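Local coordinates for protein methyltransferase (Streptococcus mutans, PDB 2B78) that probably transfers methyl groups from S-adenosylmethionine, possibly to RNA, though its exact target is unknown, at residues I2-K13 against D25-V36. Sequence-based numbering, arbitrary orientation.
Sequences IKLMVGSFAEKK and DYPNLNLDNQVV
Lys-13 and Asp-25 make the one direct polar link: the ammonium NZ meets carboxylate OD2 at 2.7 Å, nearly along its C-O axis, in a salt bridge. The lysine chain bends at chi3 (74°), turning CE and NZ toward the carboxylate, and CD and CE also lie beside OD2. The other oxygen, OD1, comes obliquely to the ring of Phe-9, whose CD2 lies 3.6 Å from it. Two waters bridge the backbones, both donating to the carbonyl O of Asp-25; one accepts from Gly-7 N, the N-cap residue, and the other from Ala-10 N, so the first turn of helix 8-16 is tied to this carbonyl. The setting is the PUA-like domain, where edge strand 2-5 runs parallel to strand 34-39 and the loop from Asp-25 leads into the latter. The remaining contacts are apolar. Tyr-26 offers its ring edge to Val-6, CE1 to CG1 3.4 Å, and Ala-10 CB sits 3.4 Å from its OH; Leu-21 of strand 20-22 also touches this tyrosine. Leu-4 sends CD1 to Leu-29 CD1 at 3.5 Å, the two side chains roughly perpendicular. Tighter still, Ile-2 CG2 presses on Leu-31 CD1 at 3.3 Å.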
ATOM      1  N   ILE A   2       9.332 -29.688  13.255  1.00 41.61           N
ATOM      2  CA  ILE A   2      10.573 -29.077  13.711  1.00 40.02           C
ATOM      3  C   ILE A   2      10.289 -28.132  14.876  1.00 38.32           C
ATOM      4  O   ILE A   2       9.453 -27.238  14.766  1.00 37.67           O
ATOM      5  CB  ILE A   2      11.251 -28.269  12.584  1.00 40.50           C
ATOM      6  CG1 ILE A   2      11.284 -29.094  11.298  1.00 41.37           C
ATOM      7  CG2 ILE A   2      12.660 -27.884  12.998  1.00 41.43           C
ATOM      8  CD1 ILE A   2      11.916 -30.465  11.453  1.00 42.62           C
ATOM      9  N   LYS A   3      10.979 -28.350  15.990  1.00 37.66           N
ATOM     10  CA  LYS A   3      10.837 -27.524  17.185  1.00 36.83           C
ATOM     11  C   LYS A   3      11.971 -26.502  17.153  1.00 35.90           C
ATOM     12  O   LYS A   3      13.140 -26.842  17.353  1.00 36.11           O
ATOM     13  CB  LYS A   3      10.941 -28.400  18.437  1.00 37.82           C
ATOM     14  CG  LYS A   3      11.268 -27.670  19.735  1.00 40.34           C
ATOM     15  CD  LYS A   3      11.611 -28.682  20.834  1.00 42.21           C
ATOM     16  CE  LYS A   3      12.244 -28.029  22.061  1.00 43.08           C
ATOM     17  NZ  LYS A   3      11.303 -27.174  22.833  1.00 44.54           N
ATOM     18  N   LEU A   4      11.617 -25.252  16.887  1.00 34.42           N
ATOM     19  CA  LEU A   4      12.598 -24.181  16.805  1.00 33.03           C
ATOM     20  C   LEU A   4      12.719 -23.445  18.131  1.00 32.63           C
ATOM     21  O   LEU A   4      11.747 -22.864  18.619  1.00 32.80           O
ATOM     22  CB  LEU A   4      12.191 -23.204  15.698  1.00 32.42           C
ATOM     23  CG  LEU A   4      13.102 -22.026  15.347  1.00 32.57           C
ATOM     24  CD1 LEU A   4      14.480 -22.534  14.933  1.00 32.90           C
ATOM     25  CD2 LEU A   4      12.465 -21.226  14.211  1.00 30.43           C
ATOM     26  N   MET A   5      13.906 -23.485  18.729  1.00 31.64           N
ATOM     27  CA  MET A   5      14.119 -22.792  19.994  1.00 30.53           C
ATOM     28  C   MET A   5      14.525 -21.374  19.621  1.00 29.00           C
ATOM     29  O   MET A   5      15.472 -21.167  18.863  1.00 28.27           O
ATOM     30  CB  MET A   5      15.222 -23.471  20.811  1.00 31.84           C
ATOM     31  CG  MET A   5      15.298 -22.981  22.251  1.00 33.15           C
ATOM     32  SD  MET A   5      16.501 -23.898  23.240  1.00 36.52           S
ATOM     33  CE  MET A   5      15.572 -25.400  23.568  1.00 34.96           C
ATOM     34  N   VAL A   6      13.802 -20.394  20.146  1.00 28.14           N
ATOM     35  CA  VAL A   6      14.073 -19.007  19.814  1.00 25.44           C
ATOM     36  C   VAL A   6      14.839 -18.228  20.874  1.00 24.30           C
ATOM     37  O   VAL A   6      14.878 -18.610  22.040  1.00 22.84           O
ATOM     38  CB  VAL A   6      12.754 -18.283  19.493  1.00 24.60           C
ATOM     39  CG1 VAL A   6      12.008 -19.066  18.422  1.00 24.48           C
ATOM     40  CG2 VAL A   6      11.897 -18.156  20.749  1.00 21.79           C
ATOM     41  N   GLY A   7      15.446 -17.127  20.444  1.00 24.73           N
ATOM     42  CA  GLY A   7      16.213 -16.284  21.344  1.00 23.83           C
ATOM     43  C   GLY A   7      15.345 -15.441  22.254  1.00 24.35           C
ATOM     44  O   GLY A   7      14.129 -15.346  22.064  1.00 24.49           O
ATOM     45  N   SER A   8      15.971 -14.818  23.247  1.00 23.51           N
ATOM     46  CA  SER A   8      15.252 -13.987  24.196  1.00 22.70           C
ATOM     47  C   SER A   8      14.447 -12.888  23.501  1.00 22.23           C
ATOM     48  O   SER A   8      13.258 -12.711  23.778  1.00 21.25           O
ATOM     49  CB  SER A   8      16.237 -13.365  25.192  1.00 22.39           C
ATOM     50  OG  SER A   8      15.540 -12.653  26.202  1.00 29.37           O
ATOM     51  N   PHE A   9      15.090 -12.153  22.596  1.00 22.22           N
ATOM     52  CA  PHE A   9      14.409 -11.070  21.887  1.00 23.59           C
ATOM     53  C   PHE A   9      13.225 -11.592  21.073  1.00 23.14           C
ATOM     54  O   PHE A   9      12.133 -11.028  21.118  1.00 23.90           O
ATOM     55  CB  PHE A   9      15.383 -10.343  20.953  1.00 23.77           C
ATOM     56  CG  PHE A   9      15.036  -8.897  20.733  1.00 23.89           C
ATOM     57  CD1 PHE A   9      15.238  -7.963  21.745  1.00 23.43           C
ATOM     58  CD2 PHE A   9      14.483  -8.472  19.529  1.00 23.62           C
ATOM     59  CE1 PHE A   9      14.892  -6.624  21.561  1.00 23.99           C
ATOM     60  CE2 PHE A   9      14.134  -7.139  19.332  1.00 24.02           C
ATOM     61  CZ  PHE A   9      14.338  -6.212  20.351  1.00 24.09           C
ATOM     62  N   ALA A  10      13.447 -12.657  20.312  1.00 22.37           N
ATOM     63  CA  ALA A  10      12.377 -13.238  19.509  1.00 22.20           C
ATOM     64  C   ALA A  10      11.207 -13.604  20.416  1.00 21.21           C
ATOM     65  O   ALA A  10      10.044 -13.407  20.061  1.00 23.18           O
ATOM     66  CB  ALA A  10      12.889 -14.482  18.778  1.00 20.48           C
ATOM     67  N   GLU A  11      11.528 -14.122  21.595  1.00 22.34           N
ATOM     68  CA  GLU A  11      10.528 -14.536  22.578  1.00 22.23           C
ATOM     69  C   GLU A  11       9.632 -13.392  23.067  1.00 22.01           C
ATOM     70  O   GLU A  11       8.409 -13.476  22.982  1.00 21.95           O
ATOM     71  CB  GLU A  11      11.227 -15.178  23.783  1.00 21.85           C
ATOM     72  CG  GLU A  11      10.285 -15.881  24.741  1.00 22.60           C
ATOM     73  CD  GLU A  11      10.984 -16.382  25.993  1.00 22.97           C
ATOM     74  OE1 GLU A  11      12.107 -16.912  25.878  1.00 24.56           O
ATOM     75  OE2 GLU A  11      10.403 -16.252  27.091  1.00 23.79           O
ATOM     76  N   LYS A  12      10.235 -12.327  23.585  1.00 21.82           N
ATOM     77  CA  LYS A  12       9.447 -11.208  24.085  1.00 22.83           C
ATOM     78  C   LYS A  12       8.525 -10.654  23.002  1.00 23.38           C
ATOM     79  O   LYS A  12       7.387 -10.282  23.281  1.00 23.47           O
ATOM     80  CB  LYS A  12      10.361 -10.098  24.638  1.00 23.20           C
ATOM     81  CG  LYS A  12      11.317  -9.485  23.628  1.00 25.72           C
ATOM     82  CD  LYS A  12      12.401  -8.638  24.304  1.00 27.92           C
ATOM     83  CE  LYS A  12      12.054  -7.149  24.385  1.00 30.03           C
ATOM     84  NZ  LYS A  12      10.928  -6.800  25.300  1.00 30.82           N
ATOM     85  N   LYS A  13       9.000 -10.612  21.763  1.00 23.13           N
ATOM     86  CA  LYS A  13       8.168 -10.106  20.678  1.00 23.48           C
ATOM     87  C   LYS A  13       6.977 -11.028  20.455  1.00 23.34           C
ATOM     88  O   LYS A  13       5.841 -10.565  20.337  1.00 22.60           O
ATOM     89  CB  LYS A  13       8.990  -9.964  19.396  1.00 23.48           C
ATOM     90  CG  LYS A  13       9.995  -8.825  19.464  1.00 23.19           C
ATOM     91  CD  LYS A  13      10.932  -8.792  18.268  1.00 24.20           C
ATOM     92  CE  LYS A  13      10.237  -8.292  17.016  1.00 24.09           C
ATOM     93  NZ  LYS A  13      11.207  -8.106  15.900  1.00 22.38           N
ATOM     94  N   ASP A  25      16.273 -11.477  14.274  1.00 25.36           N
ATOM     95  CA  ASP A  25      16.033 -12.188  15.525  1.00 24.47           C
ATOM     96  C   ASP A  25      16.130 -13.709  15.390  1.00 24.84           C
ATOM     97  O   ASP A  25      15.905 -14.443  16.361  1.00 24.14           O
ATOM     98  CB  ASP A  25      14.661 -11.798  16.091  1.00 23.79           C
ATOM     99  CG  ASP A  25      14.446 -10.292  16.128  1.00 23.13           C
ATOM    100  OD1 ASP A  25      15.438  -9.535  16.213  1.00 21.94           O
ATOM    101  OD2 ASP A  25      13.275  -9.855  16.084  1.00 23.24           O
ATOM    102  N   TYR A  26      16.464 -14.172  14.186  1.00 25.57           N
ATOM    103  CA  TYR A  26      16.619 -15.602  13.886  1.00 26.50           C
ATOM    104  C   TYR A  26      17.846 -15.735  12.977  1.00 28.81           C
ATOM    105  O   TYR A  26      17.769 -16.300  11.885  1.00 28.00           O
ATOM    106  CB  TYR A  26      15.368 -16.123  13.164  1.00 24.25           C
ATOM    107  CG  TYR A  26      14.119 -16.113  14.024  1.00 20.96           C
ATOM    108  CD1 TYR A  26      13.813 -17.191  14.859  1.00 21.25           C
ATOM    109  CD2 TYR A  26      13.272 -15.008  14.047  1.00 19.36           C
ATOM    110  CE1 TYR A  26      12.693 -17.163  15.700  1.00 18.56           C
ATOM    111  CE2 TYR A  26      12.154 -14.970  14.882  1.00 18.30           C
ATOM    112  CZ  TYR A  26      11.872 -16.046  15.706  1.00 19.03           C
ATOM    113  OH  TYR A  26      10.785 -15.999  16.558  1.00 18.01           O
ATOM    114  N   PRO A  27      19.003 -15.223  13.435  1.00 31.45           N
ATOM    115  CA  PRO A  27      20.298 -15.216  12.744  1.00 33.59           C
ATOM    116  C   PRO A  27      20.784 -16.490  12.054  1.00 36.23           C
ATOM    117  O   PRO A  27      21.071 -16.477  10.851  1.00 37.25           O
ATOM    118  CB  PRO A  27      21.268 -14.743  13.832  1.00 33.14           C
ATOM    119  CG  PRO A  27      20.637 -15.238  15.085  1.00 33.40           C
ATOM    120  CD  PRO A  27      19.188 -14.874  14.857  1.00 32.98           C
ATOM    121  N   ASN A  28      20.886 -17.583  12.802  1.00 37.84           N
ATOM    122  CA  ASN A  28      21.373 -18.833  12.233  1.00 38.32           C
ATOM    123  C   ASN A  28      20.277 -19.864  12.014  1.00 38.40           C
ATOM    124  O   ASN A  28      20.282 -20.931  12.633  1.00 39.32           O
ATOM    125  CB  ASN A  28      22.457 -19.415  13.136  1.00 39.33           C
ATOM    126  CG  ASN A  28      23.596 -18.446  13.361  1.00 40.89           C
ATOM    127  OD1 ASN A  28      23.525 -17.565  14.226  1.00 40.31           O
ATOM    128  ND2 ASN A  28      24.649 -18.586  12.566  1.00 41.45           N
ATOM    129  N   LEU A  29      19.341 -19.548  11.127  1.00 37.80           N
ATOM    130  CA  LEU A  29      18.237 -20.458  10.840  1.00 37.84           C
ATOM    131  C   LEU A  29      18.567 -21.297   9.600  1.00 37.26           C
ATOM    132  O   LEU A  29      18.888 -20.753   8.546  1.00 36.22           O
ATOM    133  CB  LEU A  29      16.951 -19.646  10.629  1.00 37.45           C
ATOM    134  CG  LEU A  29      15.596 -20.362  10.567  1.00 37.61           C
ATOM    135  CD1 LEU A  29      15.369 -21.193  11.825  1.00 37.25           C
ATOM    136  CD2 LEU A  29      14.494 -19.317  10.414  1.00 36.76           C
ATOM    137  N   ASN A  30      18.494 -22.620   9.730  1.00 37.97           N
ATOM    138  CA  ASN A  30      18.805 -23.507   8.602  1.00 39.37           C
ATOM    139  C   ASN A  30      17.538 -24.081   8.001  1.00 39.21           C
ATOM    140  O   ASN A  30      17.591 -24.861   7.044  1.00 39.85           O
ATOM    141  CB  ASN A  30      19.686 -24.677   9.048  1.00 40.27           C
ATOM    142  CG  ASN A  30      20.825 -24.246   9.938  1.00 42.01           C
ATOM    143  OD1 ASN A  30      21.559 -23.299   9.626  1.00 42.69           O
ATOM    144  ND2 ASN A  30      20.994 -24.948  11.052  1.00 42.10           N
ATOM    145  N   LEU A  31      16.402 -23.697   8.573  1.00 39.17           N
ATOM    146  CA  LEU A  31      15.107 -24.192   8.122  1.00 38.72           C
ATOM    147  C   LEU A  31      14.411 -23.177   7.222  1.00 38.80           C
ATOM    148  O   LEU A  31      14.732 -21.984   7.251  1.00 39.13           O
ATOM    149  CB  LEU A  31      14.216 -24.478   9.337  1.00 38.64           C
ATOM    150  CG  LEU A  31      14.888 -24.981  10.618  1.00 39.04           C
ATOM    151  CD1 LEU A  31      13.874 -25.043  11.751  1.00 39.53           C
ATOM    152  CD2 LEU A  31      15.505 -26.342  10.378  1.00 39.93           C
ATOM    153  N   ASP A  32      13.458 -23.656   6.420  1.00 38.35           N
ATOM    154  CA  ASP A  32      12.689 -22.787   5.532  1.00 37.18           C
ATOM    155  C   ASP A  32      11.500 -23.515   4.891  1.00 35.66           C
ATOM    156  O   ASP A  32      11.493 -24.739   4.778  1.00 35.40           O
ATOM    157  CB  ASP A  32      13.589 -22.189   4.444  1.00 37.06           C
ATOM    158  CG  ASP A  32      12.951 -20.985   3.767  1.00 38.54           C
ATOM    159  OD1 ASP A  32      12.041 -20.377   4.378  1.00 38.49           O
ATOM    160  OD2 ASP A  32      13.362 -20.631   2.639  1.00 39.41           O
ATOM    161  N   ASN A  33      10.493 -22.738   4.499  1.00 34.80           N
ATOM    162  CA  ASN A  33       9.276 -23.249   3.872  1.00 32.99           C
ATOM    163  C   ASN A  33       8.672 -24.480   4.522  1.00 31.57           C
ATOM    164  O   ASN A  33       8.670 -25.568   3.951  1.00 31.00           O
ATOM    165  CB  ASN A  33       9.513 -23.512   2.387  1.00 33.34           C
ATOM    166  CG  ASN A  33       9.136 -22.325   1.523  1.00 33.53           C
ATOM    167  OD1 ASN A  33       9.690 -21.230   1.667  1.00 33.12           O
ATOM    168  ND2 ASN A  33       8.185 -22.532   0.621  1.00 34.15           N
ATOM    169  N   GLN A  34       8.143 -24.299   5.724  1.00 29.75           N
ATOM    170  CA  GLN A  34       7.520 -25.392   6.451  1.00 28.84           C
ATOM    171  C   GLN A  34       6.920 -24.834   7.725  1.00 27.66           C
ATOM    172  O   GLN A  34       7.284 -23.738   8.165  1.00 27.18           O
ATOM    173  CB  GLN A  34       8.556 -26.471   6.794  1.00 29.11           C
ATOM    174  CG  GLN A  34       9.739 -25.974   7.621  1.00 30.53           C
ATOM    175  CD  GLN A  34      10.778 -27.056   7.880  1.00 32.25           C
ATOM    176  OE1 GLN A  34      10.518 -28.040   8.578  1.00 32.14           O
ATOM    177  NE2 GLN A  34      11.964 -26.880   7.310  1.00 33.96           N
ATOM    178  N   VAL A  35       5.982 -25.576   8.299  1.00 25.84           N
ATOM    179  CA  VAL A  35       5.353 -25.172   9.546  1.00 24.86           C
ATOM    180  C   VAL A  35       6.286 -25.633  10.660  1.00 24.77           C
ATOM    181  O   VAL A  35       6.881 -26.709  10.567  1.00 25.13           O
ATOM    182  CB  VAL A  35       3.974 -25.849   9.717  1.00 24.98           C
ATOM    183  CG1 VAL A  35       3.376 -25.492  11.068  1.00 23.77           C
ATOM    184  CG2 VAL A  35       3.040 -25.408   8.597  1.00 24.88           C
ATOM    185  N   VAL A  36       6.447 -24.814  11.693  1.00 23.40           N
ATOM    186  CA  VAL A  36       7.309 -25.184  12.807  1.00 22.54           C
ATOM    187  C   VAL A  36       6.610 -24.819  14.100  1.00 23.65           C
ATOM    188  O   VAL A  36       5.563 -24.166  14.086  1.00 23.26           O
ATOM    189  CB  VAL A  36       8.676 -24.448  12.758  1.00 22.24           C
ATOM    190  CG1 VAL A  36       9.395 -24.761  11.444  1.00 21.47           C
ATOM    191  CG2 VAL A  36       8.474 -22.938  12.915  1.00 21.01           C
TER
HETATM  192  O   HOH W   1      16.088 -16.836  17.675  1.00 25.44           O
HETATM  193  O   HOH W   2      15.977 -13.202  18.999  1.00 29.11           O